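Local coordinates for protein putative poly(3-hydroxybutyrate) depolymerase LpqC (Bordetella parapertussis 12822, PDB 3D0K) that is probably a serine hydrolase of the alpha/beta-hydrolase fold that may cleave the ester bonds of poly(3-hydroxybutyrate), at residues Leu9-His21 with Arg126-Asp138. Residues are numbered along the deposited sequence; the frame is centred on the assembly and turned at random.
Sequences LTNADRIALELGH and RVLANIRAAEIAD
Ile15 of helix 11-18 lies at about a right angle to Asn130 of helix 126-133, its CD1 resting 3.7 Å from Asn130 CB. The two short axes approach to 7.9 Å at a signed crossing angle of -65°, a distance that small side chains permit. Ala12 CB meets Ala133 CB at 3.7 Å. Ala134 CB lies 3.9 Å from both Ala16 CB and Ile15 CG2. With CG1 of Ile15 anti to the carbonyl carbon (chi1 -72°), the CD1 arm is directed to Asn130, and CG2, anti to the backbone N, faces Ala134 and Ile136. Past the Schellman motif that ends the second helix, with Glu135 at positive phi, Ile136 points its side chain toward the first helix. Its CG2 packs 4.1 Å from Leu19 CG, the two side chains crossing nearly perpendicularly, and its CD1 reaches Leu19 O at 3.7 Å. At the other end of the interface, one water takes the N-H of Ala12 (3.0 Å from Ala12 N) and donates to Asn130 OD1 (2.7 Å), while Asn130 ND2 bonds Tyr29 OH on the sheet-edge strand 23-29. The N-terminal helix, begun by the Thr10-Asp13 capping box, is thereby joined to the helix preceding strand 142-147 in a probable alpha/beta-hydrolase core. No direct hydrogen bond spans the segments: packing, mostly apolar, carries the contact, with the Asn130 amide at its polar end, and the water bridge satisfies an N-H of the first helical turn.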
ATOM      1  N   LEU A   9     -16.780 -24.780   1.519  1.00 34.75           N
ATOM      2  CA  LEU A   9     -15.420 -24.212   1.232  1.00 32.56           C
ATOM      3  C   LEU A   9     -15.125 -22.906   1.957  1.00 30.55           C
ATOM      4  O   LEU A   9     -15.975 -21.998   2.028  1.00 31.66           O
ATOM      5  CB  LEU A   9     -15.125 -24.023  -0.267  1.00 32.49           C
ATOM      6  CG  LEU A   9     -14.147 -24.992  -0.947  1.00 33.49           C
ATOM      7  CD1 LEU A   9     -14.598 -26.436  -0.918  1.00 34.19           C
ATOM      8  CD2 LEU A   9     -13.818 -24.579  -2.375  1.00 33.19           C
ATOM      9  N   THR A  10     -13.915 -22.788   2.482  1.00 26.83           N
ATOM     10  CA  THR A  10     -13.517 -21.553   3.123  1.00 23.49           C
ATOM     11  C   THR A  10     -12.696 -20.753   2.103  1.00 23.24           C
ATOM     12  O   THR A  10     -12.296 -21.304   1.040  1.00 22.02           O
ATOM     13  CB  THR A  10     -12.647 -21.855   4.351  1.00 23.92           C
ATOM     14  OG1 THR A  10     -11.454 -22.509   3.891  1.00 20.67           O
ATOM     15  CG2 THR A  10     -13.382 -22.828   5.316  1.00 21.91           C
ATOM     16  N   ASN A  11     -12.438 -19.486   2.430  1.00 22.23           N
ATOM     17  CA  ASN A  11     -11.530 -18.646   1.635  1.00 22.05           C
ATOM     18  C   ASN A  11     -10.145 -19.268   1.499  1.00 21.45           C
ATOM     19  O   ASN A  11      -9.548 -19.191   0.434  1.00 20.29           O
ATOM     20  CB  ASN A  11     -11.395 -17.239   2.217  1.00 23.13           C
ATOM     21  CG  ASN A  11     -12.544 -16.327   1.801  1.00 26.90           C
ATOM     22  OD1 ASN A  11     -13.178 -16.555   0.762  1.00 30.26           O
ATOM     23  ND2 ASN A  11     -12.826 -15.312   2.610  1.00 26.16           N
ATOM     24  N   ALA A  12      -9.666 -19.931   2.563  1.00 20.69           N
ATOM     25  CA  ALA A  12      -8.355 -20.607   2.483  1.00 21.30           C
ATOM     26  C   ALA A  12      -8.424 -21.756   1.461  1.00 21.55           C
ATOM     27  O   ALA A  12      -7.509 -21.904   0.647  1.00 20.98           O
ATOM     28  CB  ALA A  12      -7.921 -21.122   3.841  1.00 21.39           C
ATOM     29  N   ASP A  13      -9.504 -22.548   1.491  1.00 21.43           N
ATOM     30  CA  ASP A  13      -9.685 -23.656   0.516  1.00 22.88           C
ATOM     31  C   ASP A  13      -9.697 -23.129  -0.904  1.00 22.52           C
ATOM     32  O   ASP A  13      -9.016 -23.654  -1.751  1.00 21.63           O
ATOM     33  CB  ASP A  13     -10.959 -24.466   0.746  1.00 23.50           C
ATOM     34  CG  ASP A  13     -11.013 -25.105   2.117  1.00 29.68           C
ATOM     35  OD1 ASP A  13      -9.930 -25.548   2.601  1.00 36.44           O
ATOM     36  OD2 ASP A  13     -12.138 -25.171   2.709  1.00 33.99           O
ATOM     37  N   ARG A  14     -10.471 -22.074  -1.134  1.00 22.95           N
ATOM     38  CA  ARG A  14     -10.506 -21.402  -2.460  1.00 24.00           C
ATOM     39  C   ARG A  14      -9.142 -20.968  -2.944  1.00 23.49           C
ATOM     40  O   ARG A  14      -8.759 -21.253  -4.093  1.00 22.38           O
ATOM     41  CB  ARG A  14     -11.497 -20.234  -2.477  1.00 23.88           C
ATOM     42  CG  ARG A  14     -12.908 -20.761  -2.657  1.00 30.58           C
ATOM     43  CD  ARG A  14     -13.960 -19.659  -2.814  1.00 36.27           C
ATOM     44  NE  ARG A  14     -14.363 -19.199  -1.494  1.00 41.22           N
ATOM     45  CZ  ARG A  14     -15.318 -19.750  -0.749  1.00 44.20           C
ATOM     46  NH1 ARG A  14     -16.020 -20.802  -1.183  1.00 46.53           N
ATOM     47  NH2 ARG A  14     -15.567 -19.247   0.451  1.00 45.58           N
ATOM     48  N   ILE A  15      -8.391 -20.343  -2.044  1.00 22.45           N
ATOM     49  CA  ILE A  15      -7.067 -19.830  -2.377  1.00 23.25           C
ATOM     50  C   ILE A  15      -6.138 -21.002  -2.700  1.00 23.28           C
ATOM     51  O   ILE A  15      -5.298 -20.894  -3.572  1.00 23.26           O
ATOM     52  CB  ILE A  15      -6.472 -18.919  -1.244  1.00 22.10           C
ATOM     53  CG1 ILE A  15      -7.209 -17.575  -1.206  1.00 22.36           C
ATOM     54  CG2 ILE A  15      -4.934 -18.684  -1.470  1.00 21.42           C
ATOM     55  CD1 ILE A  15      -6.856 -16.706  -0.029  1.00 23.20           C
ATOM     56  N   ALA A  16      -6.269 -22.101  -1.961  1.00 22.36           N
ATOM     57  CA  ALA A  16      -5.457 -23.294  -2.214  1.00 22.61           C
ATOM     58  C   ALA A  16      -5.670 -23.837  -3.632  1.00 23.40           C
ATOM     59  O   ALA A  16      -4.723 -24.267  -4.302  1.00 24.19           O
ATOM     60  CB  ALA A  16      -5.754 -24.385  -1.141  1.00 21.23           C
ATOM     61  N   LEU A  17      -6.907 -23.758  -4.112  1.00 24.50           N
ATOM     62  CA  LEU A  17      -7.268 -24.281  -5.442  1.00 25.55           C
ATOM     63  C   LEU A  17      -6.890 -23.322  -6.579  1.00 26.19           C
ATOM     64  O   LEU A  17      -6.688 -23.752  -7.717  1.00 26.85           O
ATOM     65  CB  LEU A  17      -8.774 -24.510  -5.492  1.00 26.15           C
ATOM     66  CG  LEU A  17      -9.320 -25.657  -4.629  1.00 28.69           C
ATOM     67  CD1 LEU A  17     -10.864 -25.650  -4.575  1.00 29.84           C
ATOM     68  CD2 LEU A  17      -8.791 -26.965  -5.171  1.00 31.70           C
ATOM     69  N   GLU A  18      -6.837 -22.030  -6.282  1.00 24.48           N
ATOM     70  CA  GLU A  18      -6.647 -21.006  -7.325  1.00 24.95           C
ATOM     71  C   GLU A  18      -5.206 -20.541  -7.441  1.00 25.94           C
ATOM     72  O   GLU A  18      -4.794 -20.063  -8.504  1.00 27.36           O
ATOM     73  CB  GLU A  18      -7.503 -19.774  -7.032  1.00 25.82           C
ATOM     74  CG  GLU A  18      -9.046 -19.997  -7.147  1.00 29.33           C
ATOM     75  CD  GLU A  18      -9.604 -19.711  -8.555  1.00 37.45           C
ATOM     76  OE1 GLU A  18      -8.902 -20.032  -9.557  1.00 37.85           O
ATOM     77  OE2 GLU A  18     -10.749 -19.161  -8.650  1.00 41.15           O
ATOM     78  N   LEU A  19      -4.442 -20.654  -6.360  1.00 23.87           N
ATOM     79  CA  LEU A  19      -3.109 -20.070  -6.330  1.00 24.69           C
ATOM     80  C   LEU A  19      -2.031 -21.174  -6.293  1.00 24.48           C
ATOM     81  O   LEU A  19      -0.830 -20.888  -6.116  1.00 24.61           O
ATOM     82  CB  LEU A  19      -3.025 -19.133  -5.120  1.00 24.00           C
ATOM     83  CG  LEU A  19      -2.184 -17.878  -5.166  1.00 28.16           C
ATOM     84  CD1 LEU A  19      -2.366 -17.165  -6.507  1.00 30.03           C
ATOM     85  CD2 LEU A  19      -2.517 -16.956  -3.987  1.00 24.11           C
ATOM     86  N   GLY A  20      -2.466 -22.418  -6.467  1.00 23.83           N
ATOM     87  CA  GLY A  20      -1.567 -23.570  -6.402  1.00 24.52           C
ATOM     88  C   GLY A  20      -0.656 -23.668  -7.613  1.00 25.44           C
ATOM     89  O   GLY A  20       0.457 -24.197  -7.519  1.00 25.47           O
ATOM     90  N   HIS A  21      -1.135 -23.165  -8.752  0.50 25.21           N
ATOM     91  CA  HIS A  21      -0.398 -23.275 -10.016  0.50 25.56           C
ATOM     92  C   HIS A  21       0.129 -21.944 -10.507  0.50 24.70           C
ATOM     93  O   HIS A  21      -0.379 -20.884 -10.132  0.50 23.97           O
ATOM     94  CB  HIS A  21      -1.237 -23.945 -11.120  0.50 26.14           C
ATOM     95  CG  HIS A  21      -2.599 -23.348 -11.318  0.50 28.58           C
ATOM     96  ND1 HIS A  21      -3.669 -24.086 -11.786  0.50 33.01           N
ATOM     97  CD2 HIS A  21      -3.074 -22.097 -11.101  0.50 32.11           C
ATOM     98  CE1 HIS A  21      -4.737 -23.311 -11.856  0.50 32.51           C
ATOM     99  NE2 HIS A  21      -4.405 -22.100 -11.441  0.50 31.36           N
ATOM    100  N   ARG A 126      -6.103 -10.145   6.506  0.50 19.48           N
ATOM    101  CA  ARG A 126      -7.018 -11.300   6.469  0.50 19.80           C
ATOM    102  C   ARG A 126      -6.720 -12.188   5.260  0.50 19.56           C
ATOM    103  O   ARG A 126      -6.687 -13.436   5.370  0.50 19.23           O
ATOM    104  CB  ARG A 126      -8.478 -10.858   6.448  0.50 19.88           C
ATOM    105  CG  ARG A 126      -8.882 -10.005   7.628  0.50 22.72           C
ATOM    106  CD  ARG A 126     -10.395  -9.817   7.647  0.50 27.35           C
ATOM    107  NE  ARG A 126     -10.854  -9.331   8.942  0.50 31.32           N
ATOM    108  CZ  ARG A 126     -11.327  -8.106   9.157  0.50 34.06           C
ATOM    109  NH1 ARG A 126     -11.405  -7.225   8.161  0.50 36.01           N
ATOM    110  NH2 ARG A 126     -11.735  -7.767  10.371  0.50 34.63           N
ATOM    111  N   VAL A 127      -6.491 -11.550   4.112  1.00 19.06           N
ATOM    112  CA  VAL A 127      -6.159 -12.280   2.910  1.00 18.97           C
ATOM    113  C   VAL A 127      -4.857 -13.030   3.147  1.00 18.86           C
ATOM    114  O   VAL A 127      -4.781 -14.225   2.813  1.00 17.80           O
ATOM    115  CB  VAL A 127      -6.012 -11.355   1.660  1.00 19.60           C
ATOM    116  CG1 VAL A 127      -5.327 -12.125   0.497  1.00 19.51           C
ATOM    117  CG2 VAL A 127      -7.394 -10.818   1.255  1.00 20.62           C
ATOM    118  N   LEU A 128      -3.866 -12.352   3.759  1.00 18.18           N
ATOM    119  CA  LEU A 128      -2.567 -13.029   4.078  1.00 18.67           C
ATOM    120  C   LEU A 128      -2.777 -14.254   4.971  1.00 18.59           C
ATOM    121  O   LEU A 128      -2.159 -15.305   4.763  1.00 17.44           O
ATOM    122  CB  LEU A 128      -1.535 -12.059   4.710  1.00 19.12           C
ATOM    123  CG  LEU A 128      -1.009 -10.935   3.765  1.00 19.59           C
ATOM    124  CD1 LEU A 128      -0.244  -9.820   4.530  1.00 19.51           C
ATOM    125  CD2 LEU A 128      -0.146 -11.521   2.636  1.00 21.47           C
ATOM    126  N   ALA A 129      -3.658 -14.139   5.959  1.00 17.47           N
ATOM    127  CA  ALA A 129      -3.866 -15.275   6.896  1.00 16.94           C
ATOM    128  C   ALA A 129      -4.470 -16.470   6.126  1.00 17.34           C
ATOM    129  O   ALA A 129      -4.192 -17.651   6.424  1.00 17.68           O
ATOM    130  CB  ALA A 129      -4.811 -14.837   8.000  1.00 16.74           C
ATOM    131  N   ASN A 130      -5.297 -16.161   5.125  1.00 16.56           N
ATOM    132  CA  ASN A 130      -5.856 -17.165   4.284  1.00 16.54           C
ATOM    133  C   ASN A 130      -4.900 -17.832   3.301  1.00 17.70           C
ATOM    134  O   ASN A 130      -5.027 -19.060   3.052  1.00 17.80           O
ATOM    135  CB  ASN A 130      -7.175 -16.694   3.672  1.00 17.47           C
ATOM    136  CG  ASN A 130      -8.335 -16.889   4.642  1.00 18.64           C
ATOM    137  OD1 ASN A 130      -8.447 -17.932   5.271  1.00 22.22           O
ATOM    138  ND2 ASN A 130      -9.178 -15.895   4.768  1.00 21.73           N
ATOM    139  N   ILE A 131      -3.952 -17.050   2.793  1.00 17.78           N
ATOM    140  CA  ILE A 131      -2.848 -17.563   1.948  1.00 18.83           C
ATOM    141  C   ILE A 131      -2.019 -18.529   2.779  1.00 18.69           C
ATOM    142  O   ILE A 131      -1.646 -19.616   2.326  1.00 16.59           O
ATOM    143  CB  ILE A 131      -1.996 -16.381   1.379  1.00 20.65           C
ATOM    144  CG1 ILE A 131      -2.840 -15.586   0.369  1.00 20.01           C
ATOM    145  CG2 ILE A 131      -0.674 -16.856   0.705  1.00 21.47           C
ATOM    146  CD1 ILE A 131      -2.120 -14.369  -0.251  1.00 19.30           C
ATOM    147  N   ARG A 132      -1.749 -18.130   4.020  1.00 18.06           N
ATOM    148  CA  ARG A 132      -1.059 -19.028   4.955  1.00 19.92           C
ATOM    149  C   ARG A 132      -1.840 -20.290   5.371  1.00 18.54           C
ATOM    150  O   ARG A 132      -1.256 -21.376   5.426  1.00 18.44           O
ATOM    151  CB  ARG A 132      -0.647 -18.217   6.185  1.00 20.71           C
ATOM    152  CG  ARG A 132       0.684 -18.596   6.814  1.00 28.07           C
ATOM    153  CD  ARG A 132       1.042 -17.504   7.825  1.00 36.69           C
ATOM    154  NE  ARG A 132       0.156 -17.501   8.992  1.00 42.90           N
ATOM    155  CZ  ARG A 132       0.573 -17.661  10.251  1.00 47.14           C
ATOM    156  NH1 ARG A 132       1.874 -17.831  10.524  1.00 46.29           N
ATOM    157  NH2 ARG A 132      -0.315 -17.656  11.242  1.00 47.99           N
ATOM    158  N   ALA A 133      -3.138 -20.162   5.661  1.00 17.41           N
ATOM    159  CA  ALA A 133      -3.960 -21.330   5.971  1.00 17.31           C
ATOM    160  C   ALA A 133      -4.080 -22.223   4.749  1.00 17.55           C
ATOM    161  O   ALA A 133      -4.174 -23.422   4.903  1.00 16.89           O
ATOM    162  CB  ALA A 133      -5.365 -20.919   6.500  1.00 15.86           C
ATOM    163  N   ALA A 134      -3.980 -21.653   3.537  1.00 16.84           N
ATOM    164  CA  ALA A 134      -4.049 -22.449   2.296  1.00 17.29           C
ATOM    165  C   ALA A 134      -2.750 -23.208   2.072  1.00 18.17           C
ATOM    166  O   ALA A 134      -2.682 -24.082   1.204  1.00 18.31           O
ATOM    167  CB  ALA A 134      -4.299 -21.496   1.101  1.00 18.06           C
ATOM    168  N   GLU A 135      -1.709 -22.852   2.839  1.00 19.58           N
ATOM    169  CA  GLU A 135      -0.343 -23.431   2.739  1.00 20.17           C
ATOM    170  C   GLU A 135       0.282 -23.047   1.394  1.00 19.55           C
ATOM    171  O   GLU A 135       1.129 -23.779   0.862  1.00 20.24           O
ATOM    172  CB  GLU A 135      -0.311 -24.967   2.950  1.00 20.18           C
ATOM    173  CG  GLU A 135      -0.629 -25.444   4.388  1.00 23.50           C
ATOM    174  CD  GLU A 135      -0.462 -26.960   4.557  1.00 25.63           C
ATOM    175  OE1 GLU A 135      -1.278 -27.760   4.003  1.00 33.93           O
ATOM    176  OE2 GLU A 135       0.497 -27.379   5.235  1.00 31.65           O
ATOM    177  N   ILE A 136      -0.169 -21.925   0.834  1.00 19.72           N
ATOM    178  CA  ILE A 136       0.377 -21.430  -0.429  1.00 20.25           C
ATOM    179  C   ILE A 136       1.721 -20.733  -0.141  1.00 20.46           C
ATOM    180  O   ILE A 136       2.693 -20.858  -0.906  1.00 19.47           O
ATOM    181  CB  ILE A 136      -0.646 -20.503  -1.148  1.00 20.46           C
ATOM    182  CG1 ILE A 136      -1.837 -21.322  -1.690  1.00 20.38           C
ATOM    183  CG2 ILE A 136       0.031 -19.676  -2.253  1.00 20.95           C
ATOM    184  CD1 ILE A 136      -1.474 -22.397  -2.746  1.00 23.17           C
ATOM    185  N   ALA A 137       1.776 -19.992   0.959  1.00 20.97           N
ATOM    186  CA  ALA A 137       2.989 -19.283   1.317  1.00 22.65           C
ATOM    187  C   ALA A 137       3.062 -19.192   2.806  1.00 23.82           C
ATOM    188  O   ALA A 137       2.014 -19.056   3.469  1.00 24.57           O
ATOM    189  CB  ALA A 137       2.981 -17.856   0.692  1.00 20.76           C
ATOM    190  N   ASP A 138       4.264 -19.243   3.381  1.00 24.17           N
ATOM    191  CA  ASP A 138       4.272 -19.104   4.830  1.00 27.22           C
ATOM    192  C   ASP A 138       4.153 -17.666   5.341  1.00 27.41           C
ATOM    193  O   ASP A 138       3.879 -17.472   6.517  1.00 27.24           O
ATOM    194  CB  ASP A 138       5.361 -19.895   5.539  1.00 28.82           C
ATOM    195  CG  ASP A 138       6.689 -19.670   4.963  1.00 34.38           C
ATOM    196  OD1 ASP A 138       7.446 -20.688   4.826  1.00 38.87           O
ATOM    197  OD2 ASP A 138       6.966 -18.476   4.651  1.00 40.43           O
TER
HETATM  198  O   HOH W   1     -10.542 -19.649   5.424  1.00 27.17           O